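Local atomic coordinates of putative diflavin flavoprotein A 5 (Nostoc sp. PCC 7120, PDB entry 4FEK), a protein that probably passes electrons from NADH to oxygen, reducing it to water, and is represented here by its N-terminal metallo-beta-lactamase-like domain. Residues L149-Y163 / H211-V224. Numbering follows the deposited sequence. Where two conformers were deposited one is given.
Sequences LPIPSPRWPAGLCTY and HVEAALEKISDLQV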
ATOM      1  N   LEU A 149      -6.481 -10.598   0.544  1.00 22.36           N
ATOM      2  CA  LEU A 149      -5.631 -11.576   1.201  1.00 23.10           C
ATOM      3  C   LEU A 149      -5.062 -10.968   2.478  1.00 19.63           C
ATOM      4  O   LEU A 149      -4.043 -10.277   2.451  1.00 15.34           O
ATOM      5  CB  LEU A 149      -4.495 -12.031   0.279  1.00 25.58           C
ATOM      6  CG  LEU A 149      -4.841 -12.670  -1.077  1.00 34.93           C
ATOM      7  CD1 LEU A 149      -5.223 -11.640  -2.152  1.00 37.35           C
ATOM      8  CD2 LEU A 149      -3.689 -13.523  -1.563  1.00 39.65           C
ATOM      9  N   PRO A 150      -5.735 -11.219   3.609  1.00 19.30           N
ATOM     10  CA  PRO A 150      -5.214 -10.682   4.866  1.00 16.67           C
ATOM     11  C   PRO A 150      -3.888 -11.355   5.144  1.00 17.79           C
ATOM     12  O   PRO A 150      -3.763 -12.587   5.014  1.00 17.21           O
ATOM     13  CB  PRO A 150      -6.271 -11.113   5.904  1.00 17.26           C
ATOM     14  CG  PRO A 150      -7.517 -11.344   5.087  1.00 33.43           C
ATOM     15  CD  PRO A 150      -7.011 -11.932   3.799  1.00 19.59           C
ATOM     16  N   ILE A 151      -2.905 -10.543   5.501  1.00 14.02           N
ATOM     17  CA  ILE A 151      -1.597 -11.059   5.909  1.00 17.46           C
ATOM     18  C   ILE A 151      -1.259 -10.525   7.298  1.00 18.77           C
ATOM     19  O   ILE A 151      -0.312  -9.761   7.473  1.00 18.61           O
ATOM     20  CB  ILE A 151      -0.496 -10.737   4.855  1.00 22.00           C
ATOM     21  CG1 ILE A 151      -0.514  -9.254   4.476  1.00 20.53           C
ATOM     22  CG2 ILE A 151      -0.688 -11.616   3.596  1.00 18.97           C
ATOM     23  CD1 ILE A 151       0.767  -8.805   3.784  1.00 21.47           C
ATOM     24  N   PRO A 152      -2.039 -10.957   8.315  1.00 17.12           N
ATOM     25  CA  PRO A 152      -1.817 -10.427   9.664  1.00 14.12           C
ATOM     26  C   PRO A 152      -0.426 -10.821  10.207  1.00 15.09           C
ATOM     27  O   PRO A 152       0.003 -11.971  10.059  1.00 15.58           O
ATOM     28  CB  PRO A 152      -2.918 -11.118  10.487  1.00 19.06           C
ATOM     29  CG  PRO A 152      -3.189 -12.410   9.756  1.00 22.89           C
ATOM     30  CD  PRO A 152      -3.049 -12.029   8.294  1.00 17.70           C
ATOM     31  N   SER A 153       0.245  -9.863  10.839  1.00 17.25           N
ATOM     32  CA  SER A 153       1.529 -10.092  11.485  1.00 18.22           C
ATOM     33  C   SER A 153       1.573  -9.265  12.771  1.00 19.27           C
ATOM     34  O   SER A 153       0.807  -8.297  12.926  1.00 16.12           O
ATOM     35  CB  SER A 153       2.677  -9.698  10.547  1.00 18.36           C
ATOM     36  OG  SER A 153       2.676  -8.304  10.288  1.00 19.69           O
ATOM     37  N   PRO A 154       2.474  -9.625  13.697  1.00 21.02           N
ATOM     38  CA  PRO A 154       2.568  -8.878  14.954  1.00 20.40           C
ATOM     39  C   PRO A 154       2.759  -7.374  14.735  1.00 20.14           C
ATOM     40  O   PRO A 154       2.123  -6.566  15.413  1.00 21.68           O
ATOM     41  CB  PRO A 154       3.796  -9.501  15.629  1.00 23.95           C
ATOM     42  CG  PRO A 154       3.800 -10.918  15.117  1.00 23.12           C
ATOM     43  CD  PRO A 154       3.370 -10.801  13.681  1.00 20.11           C
ATOM     44  N   ARG A 155       3.586  -7.000  13.769  1.00 18.21           N
ATOM     45  CA  ARG A 155       3.802  -5.594  13.426  0.50 19.35           C
ATOM     46  C   ARG A 155       2.581  -4.929  12.751  1.00 20.54           C
ATOM     47  O   ARG A 155       2.248  -3.764  13.035  1.00 18.05           O
ATOM     48  CB  ARG A 155       5.033  -5.483  12.528  0.50 19.99           C
ATOM     49  CG  ARG A 155       5.318  -4.094  12.006  0.50 21.34           C
ATOM     50  CD  ARG A 155       5.797  -3.178  13.111  0.50 23.60           C
ATOM     51  NE  ARG A 155       6.212  -1.879  12.586  0.50 27.31           N
ATOM     52  CZ  ARG A 155       5.373  -0.926  12.190  0.50 30.36           C
ATOM     53  NH1 ARG A 155       4.059  -1.123  12.247  0.50 30.23           N
ATOM     54  NH2 ARG A 155       5.847   0.225  11.732  0.50 32.95           N
ATOM     55  N   TRP A 156       1.927  -5.664  11.842  1.00 19.62           N
ATOM     56  CA  TRP A 156       0.710  -5.187  11.163  1.00 12.21           C
ATOM     57  C   TRP A 156      -0.430  -6.206  11.245  1.00 10.37           C
ATOM     58  O   TRP A 156      -0.657  -6.970  10.312  1.00 14.01           O
ATOM     59  CB  TRP A 156       0.971  -4.829   9.681  1.00 12.02           C
ATOM     60  CG  TRP A 156       2.005  -3.775   9.475  1.00 10.99           C
ATOM     61  CD1 TRP A 156       1.848  -2.415   9.626  1.00 14.01           C
ATOM     62  CD2 TRP A 156       3.361  -3.982   9.073  1.00 13.99           C
ATOM     63  NE1 TRP A 156       3.033  -1.774   9.345  1.00 14.91           N
ATOM     64  CE2 TRP A 156       3.974  -2.713   9.000  1.00 15.65           C
ATOM     65  CE3 TRP A 156       4.128  -5.132   8.785  1.00 16.58           C
ATOM     66  CZ2 TRP A 156       5.314  -2.552   8.649  1.00 18.88           C
ATOM     67  CZ3 TRP A 156       5.466  -4.966   8.432  1.00 18.05           C
ATOM     68  CH2 TRP A 156       6.040  -3.690   8.365  1.00 22.70           C
ATOM     69  N   PRO A 157      -1.167  -6.215  12.366  1.00 13.95           N
ATOM     70  CA  PRO A 157      -2.259  -7.181  12.539  1.00 14.10           C
ATOM     71  C   PRO A 157      -3.298  -7.045  11.435  1.00 14.62           C
ATOM     72  O   PRO A 157      -3.955  -8.024  11.090  1.00 16.81           O
ATOM     73  CB  PRO A 157      -2.861  -6.797  13.910  1.00 17.57           C
ATOM     74  CG  PRO A 157      -1.671  -6.131  14.646  1.00 16.60           C
ATOM     75  CD  PRO A 157      -0.941  -5.383  13.560  1.00 10.62           C
ATOM     76  N   ALA A 158      -3.419  -5.849  10.860  1.00 11.37           N
ATOM     77  CA  ALA A 158      -4.415  -5.617   9.825  1.00 12.55           C
ATOM     78  C   ALA A 158      -3.793  -5.561   8.426  1.00 13.96           C
ATOM     79  O   ALA A 158      -4.397  -5.030   7.484  1.00 11.56           O
ATOM     80  CB  ALA A 158      -5.185  -4.307  10.128  1.00 15.25           C
ATOM     81  N   GLY A 159      -2.577  -6.083   8.294  1.00 12.83           N
ATOM     82  CA  GLY A 159      -1.919  -6.149   6.993  1.00 13.16           C
ATOM     83  C   GLY A 159      -2.798  -6.823   5.963  1.00 14.92           C
ATOM     84  O   GLY A 159      -3.381  -7.858   6.229  1.00 17.34           O
ATOM     85  N   LEU A 160      -2.918  -6.215   4.784  1.00 11.77           N
ATOM     86  CA  LEU A 160      -3.839  -6.716   3.773  1.00 13.64           C
ATOM     87  C   LEU A 160      -3.245  -6.468   2.402  1.00 16.14           C
ATOM     88  O   LEU A 160      -2.783  -5.358   2.130  1.00 15.70           O
ATOM     89  CB  LEU A 160      -5.166  -5.926   3.853  1.00 17.13           C
ATOM     90  CG  LEU A 160      -6.291  -6.270   2.876  1.00 19.35           C
ATOM     91  CD1 LEU A 160      -6.863  -7.645   3.232  1.00 22.71           C
ATOM     92  CD2 LEU A 160      -7.404  -5.213   2.948  1.00 19.72           C
ATOM     93  N   CYS A 161      -3.240  -7.493   1.556  1.00 16.25           N
ATOM     94  CA  CYS A 161      -2.959  -7.340   0.130  1.00 19.86           C
ATOM     95  C   CYS A 161      -4.275  -7.400  -0.636  1.00 19.20           C
ATOM     96  O   CYS A 161      -5.200  -8.097  -0.223  1.00 18.68           O
ATOM     97  CB  CYS A 161      -2.043  -8.469  -0.375  1.00 19.95           C
ATOM     98  SG  CYS A 161      -0.333  -8.325   0.198  1.00 34.48           S
ATOM     99  N   THR A 162      -4.350  -6.669  -1.745  1.00 14.73           N
ATOM    100  CA  THR A 162      -5.543  -6.632  -2.574  1.00 16.33           C
ATOM    101  C   THR A 162      -5.136  -6.933  -3.994  1.00 15.06           C
ATOM    102  O   THR A 162      -4.139  -6.411  -4.465  1.00 15.55           O
ATOM    103  CB  THR A 162      -6.179  -5.238  -2.577  1.00 20.74           C
ATOM    104  OG1 THR A 162      -6.398  -4.816  -1.234  1.00 21.50           O
ATOM    105  CG2 THR A 162      -7.527  -5.274  -3.341  1.00 18.58           C
ATOM    106  N   TYR A 163      -5.903  -7.787  -4.668  1.00 17.00           N
ATOM    107  CA  TYR A 163      -5.563  -8.207  -6.021  1.00 17.40           C
ATOM    108  C   TYR A 163      -6.709  -7.872  -6.982  1.00 19.89           C
ATOM    109  O   TYR A 163      -7.846  -8.251  -6.750  1.00 20.15           O
ATOM    110  CB  TYR A 163      -5.273  -9.708  -6.025  1.00 19.31           C
ATOM    111  CG  TYR A 163      -4.974 -10.318  -7.380  1.00 20.92           C
ATOM    112  CD1 TYR A 163      -3.748 -10.119  -8.000  1.00 23.33           C
ATOM    113  CD2 TYR A 163      -5.910 -11.122  -8.022  1.00 23.28           C
ATOM    114  CE1 TYR A 163      -3.463 -10.704  -9.234  1.00 22.19           C
ATOM    115  CE2 TYR A 163      -5.638 -11.710  -9.265  1.00 27.19           C
ATOM    116  CZ  TYR A 163      -4.412 -11.491  -9.858  1.00 27.36           C
ATOM    117  OH  TYR A 163      -4.130 -12.067 -11.076  1.00 29.78           O
ATOM    118  N   HIS A 211       6.460 -14.568   9.144  1.00 17.28           N
ATOM    119  CA  HIS A 211       5.260 -13.991   8.545  1.00 18.68           C
ATOM    120  C   HIS A 211       5.468 -13.576   7.097  1.00 21.10           C
ATOM    121  O   HIS A 211       4.539 -13.653   6.304  1.00 16.22           O
ATOM    122  CB  HIS A 211       4.728 -12.827   9.370  1.00 15.86           C
ATOM    123  CG  HIS A 211       4.084 -13.258  10.643  1.00 17.96           C
ATOM    124  ND1 HIS A 211       4.806 -13.485  11.792  1.00 17.02           N
ATOM    125  CD2 HIS A 211       2.793 -13.539  10.938  1.00 18.81           C
ATOM    126  CE1 HIS A 211       3.983 -13.876  12.752  1.00 22.77           C
ATOM    127  NE2 HIS A 211       2.756 -13.906  12.265  1.00 20.78           N
ATOM    128  N   VAL A 212       6.671 -13.127   6.745  1.00 17.49           N
ATOM    129  CA  VAL A 212       6.943 -12.831   5.329  1.00 16.13           C
ATOM    130  C   VAL A 212       6.772 -14.086   4.479  1.00 15.80           C
ATOM    131  O   VAL A 212       6.189 -14.042   3.400  1.00 16.34           O
ATOM    132  CB  VAL A 212       8.361 -12.283   5.158  1.00 17.64           C
ATOM    133  CG1 VAL A 212       8.700 -12.096   3.685  1.00 17.76           C
ATOM    134  CG2 VAL A 212       8.491 -10.998   5.941  1.00 19.18           C
ATOM    135  N   GLU A 213       7.278 -15.213   4.985  1.00 22.10           N
ATOM    136  CA  GLU A 213       7.150 -16.495   4.291  1.00 28.48           C
ATOM    137  C   GLU A 213       5.692 -16.881   4.110  1.00 19.86           C
ATOM    138  O   GLU A 213       5.310 -17.368   3.048  1.00 21.36           O
ATOM    139  CB  GLU A 213       7.899 -17.627   5.033  1.00 26.91           C
ATOM    140  CG  GLU A 213       9.410 -17.446   5.089  1.00 35.53           C
ATOM    141  CD  GLU A 213      10.152 -18.655   5.677  1.00 42.36           C
ATOM    142  OE1 GLU A 213       9.594 -19.367   6.557  1.00 38.08           O
ATOM    143  OE2 GLU A 213      11.308 -18.888   5.248  1.00 41.63           O
ATOM    144  N   ALA A 214       4.888 -16.683   5.156  1.00 19.02           N
ATOM    145  CA  ALA A 214       3.456 -17.000   5.098  1.00 20.30           C
ATOM    146  C   ALA A 214       2.758 -16.134   4.040  1.00 19.26           C
ATOM    147  O   ALA A 214       1.908 -16.612   3.286  1.00 20.69           O
ATOM    148  CB  ALA A 214       2.795 -16.802   6.484  1.00 20.02           C
ATOM    149  N   ALA A 215       3.130 -14.854   3.995  1.00 20.57           N
ATOM    150  CA  ALA A 215       2.589 -13.942   2.986  1.00 21.30           C
ATOM    151  C   ALA A 215       2.952 -14.385   1.561  1.00 19.06           C
ATOM    152  O   ALA A 215       2.101 -14.404   0.662  1.00 20.06           O
ATOM    153  CB  ALA A 215       3.065 -12.504   3.249  1.00 16.38           C
ATOM    154  N   LEU A 216       4.213 -14.745   1.360  1.00 19.34           N
ATOM    155  CA  LEU A 216       4.667 -15.228   0.059  1.00 23.56           C
ATOM    156  C   LEU A 216       3.890 -16.471  -0.372  1.00 28.15           C
ATOM    157  O   LEU A 216       3.493 -16.594  -1.533  1.00 23.77           O
ATOM    158  CB  LEU A 216       6.177 -15.501   0.080  1.00 22.36           C
ATOM    159  CG  LEU A 216       7.086 -14.282   0.322  1.00 26.11           C
ATOM    160  CD1 LEU A 216       8.563 -14.705   0.353  1.00 28.55           C
ATOM    161  CD2 LEU A 216       6.863 -13.192  -0.720  1.00 22.02           C
ATOM    162  N   GLU A 217       3.654 -17.384   0.569  1.00 23.40           N
ATOM    163  CA  GLU A 217       2.874 -18.575   0.253  1.00 28.42           C
ATOM    164  C   GLU A 217       1.447 -18.202  -0.185  1.00 26.02           C
ATOM    165  O   GLU A 217       0.927 -18.767  -1.143  1.00 28.09           O
ATOM    166  CB  GLU A 217       2.828 -19.534   1.446  1.00 38.72           C
ATOM    167  CG  GLU A 217       2.728 -21.017   1.066  1.00 57.14           C
ATOM    168  CD  GLU A 217       1.373 -21.404   0.487  1.00 70.68           C
ATOM    169  OE1 GLU A 217       0.345 -20.901   0.990  1.00 74.49           O
ATOM    170  OE2 GLU A 217       1.336 -22.213  -0.470  1.00 76.20           O
ATOM    171  N   LYS A 218       0.825 -17.271   0.537  1.00 24.00           N
ATOM    172  CA  LYS A 218      -0.534 -16.789   0.204  1.00 28.74           C
ATOM    173  C   LYS A 218      -0.652 -16.225  -1.201  1.00 29.88           C
ATOM    174  O   LYS A 218      -1.615 -16.506  -1.923  1.00 32.71           O
ATOM    175  CB  LYS A 218      -1.027 -15.744   1.217  1.00 30.42           C
ATOM    176  CG  LYS A 218      -1.628 -16.331   2.489  1.00 37.59           C
ATOM    177  CD  LYS A 218      -1.675 -15.291   3.606  1.00 41.28           C
ATOM    178  CE  LYS A 218      -1.900 -15.933   4.977  1.00 42.06           C
ATOM    179  NZ  LYS A 218      -1.386 -15.083   6.100  1.00 36.39           N
ATOM    180  N   ILE A 219       0.320 -15.424  -1.608  1.00 26.97           N
ATOM    181  CA  ILE A 219       0.225 -14.801  -2.916  1.00 27.29           C
ATOM    182  C   ILE A 219       0.733 -15.694  -4.045  1.00 29.07           C
ATOM    183  O   ILE A 219       0.488 -15.401  -5.212  1.00 28.20           O
ATOM    184  CB  ILE A 219       0.961 -13.445  -2.963  1.00 23.90           C
ATOM    185  CG1 ILE A 219       2.468 -13.643  -2.897  1.00 25.40           C
ATOM    186  CG2 ILE A 219       0.473 -12.498  -1.846  1.00 21.57           C
ATOM    187  CD1 ILE A 219       3.247 -12.328  -2.876  1.00 30.51           C
ATOM    188  N   SER A 220       1.423 -16.785  -3.697  1.00 28.21           N
ATOM    189  CA  SER A 220       2.080 -17.639  -4.693  1.00 31.87           C
ATOM    190  C   SER A 220       1.158 -18.213  -5.768  1.00 36.99           C
ATOM    191  O   SER A 220       1.599 -18.456  -6.886  1.00 39.68           O
ATOM    192  CB  SER A 220       2.888 -18.770  -4.031  1.00 35.25           C
ATOM    193  OG  SER A 220       2.039 -19.717  -3.427  1.00 31.88           O
ATOM    194  N   ASP A 221      -0.113 -18.430  -5.452  1.00 34.29           N
ATOM    195  CA  ASP A 221      -1.035 -18.900  -6.482  1.00 41.51           C
ATOM    196  C   ASP A 221      -1.612 -17.803  -7.399  1.00 36.07           C
ATOM    197  O   ASP A 221      -2.340 -18.105  -8.341  1.00 36.36           O
ATOM    198  CB  ASP A 221      -2.142 -19.758  -5.871  1.00 54.45           C
ATOM    199  CG  ASP A 221      -1.721 -21.210  -5.705  1.00 69.45           C
ATOM    200  OD1 ASP A 221      -1.308 -21.826  -6.716  1.00 75.90           O
ATOM    201  OD2 ASP A 221      -1.785 -21.725  -4.566  1.00 72.92           O
ATOM    202  N   LEU A 222      -1.266 -16.547  -7.145  1.00 30.11           N
ATOM    203  CA  LEU A 222      -1.768 -15.446  -7.957  1.00 29.12           C
ATOM    204  C   LEU A 222      -0.947 -15.250  -9.219  1.00 32.40           C
ATOM    205  O   LEU A 222       0.279 -15.379  -9.214  1.00 30.90           O
ATOM    206  CB  LEU A 222      -1.791 -14.138  -7.165  1.00 27.63           C
ATOM    207  CG  LEU A 222      -2.748 -14.077  -5.983  1.00 26.11           C
ATOM    208  CD1 LEU A 222      -2.729 -12.684  -5.350  1.00 22.03           C
ATOM    209  CD2 LEU A 222      -4.140 -14.466  -6.449  1.00 30.04           C
ATOM    210  N   GLN A 223      -1.630 -14.931 -10.307  1.00 30.32           N
ATOM    211  CA  GLN A 223      -0.939 -14.487 -11.502  1.00 30.61           C
ATOM    212  C   GLN A 223      -0.771 -12.966 -11.444  1.00 27.53           C
ATOM    213  O   GLN A 223      -1.737 -12.228 -11.652  1.00 26.58           O
ATOM    214  CB  GLN A 223      -1.744 -14.889 -12.723  1.00 38.15           C
ATOM    215  CG  GLN A 223      -1.022 -14.704 -14.027  1.00 50.15           C
ATOM    216  CD  GLN A 223      -1.889 -15.101 -15.203  1.00 63.19           C
ATOM    217  OE1 GLN A 223      -1.973 -14.380 -16.200  1.00 69.67           O
ATOM    218  NE2 GLN A 223      -2.550 -16.254 -15.091  1.00 67.47           N
ATOM    219  N   VAL A 224       0.451 -12.505 -11.183  1.00 26.25           N
ATOM    220  CA  VAL A 224       0.703 -11.080 -10.920  1.00 24.86           C
ATOM    221  C   VAL A 224       1.640 -10.439 -11.941  1.00 27.26           C
ATOM    222  O   VAL A 224       2.733 -10.943 -12.205  1.00 28.35           O
ATOM    223  CB  VAL A 224       1.323 -10.855  -9.510  1.00 25.17           C
ATOM    224  CG1 VAL A 224       1.424  -9.368  -9.192  1.00 20.48           C
ATOM    225  CG2 VAL A 224       0.532 -11.571  -8.448  1.00 22.27           C
TER
HETATM  226  O   HOH W   1      -4.383 -15.348 -10.701  1.00 33.24           O
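In this metallo-beta-lactamase-like domain of a flavodiiron-type protein, a two-sheet sandwich with helices on its outer faces, one such helix packs on the five-stranded sheet: helix 209-219 and the turn behind it lie against antiparallel strands 145-150 and 160-164 and the proline-rich loop that joins them. At the loop end P154 sits over one face of the H211 imidazole, its CD 3.5 Å from the ring centroid. S153 CA makes a more off-centre CH-pi contact with the same ring, 29° from the normal. Within the loop an ST motif, S153 OG accepting from W156 N, ties S153 to W156, while W156 O accepts from S153 N and G159 N on opposite faces of its plane. Midway, I151 places its CG2 branch, anti to the carbonyl carbon, 3.9 Å from A215 CB. The extended chain of K218 crosses I151 obliquely, its CD resting against the same methyl, and carries NZ toward P150 O at 3.6 Å, beyond bonding range. P152 O hydrogen-bonds a PEG molecule, probably from the crystallisation liquor. A type I turn from I219 to L222 brings L222 back to the sheet, where its CD1 meets L149 CD2 tip to tip at 4.0 Å; L170 of strand 169-173 also touches L222 and I219. The other L222 methyl, CD2, stands over one face of the Y163 ring, offset toward the rim. A chi1 of 177° swings the Y163 ring away from its own backbone N, out toward the chain beyond the turn, where V224 CG2 approaches CE1 obliquely. There Y163 OH donates to Q223 O, near the ring plane, in a very short 2.5 Å bond; a water accepts from Q223 N at 2.8 Å and donates weakly to the same hydroxyl oxygen.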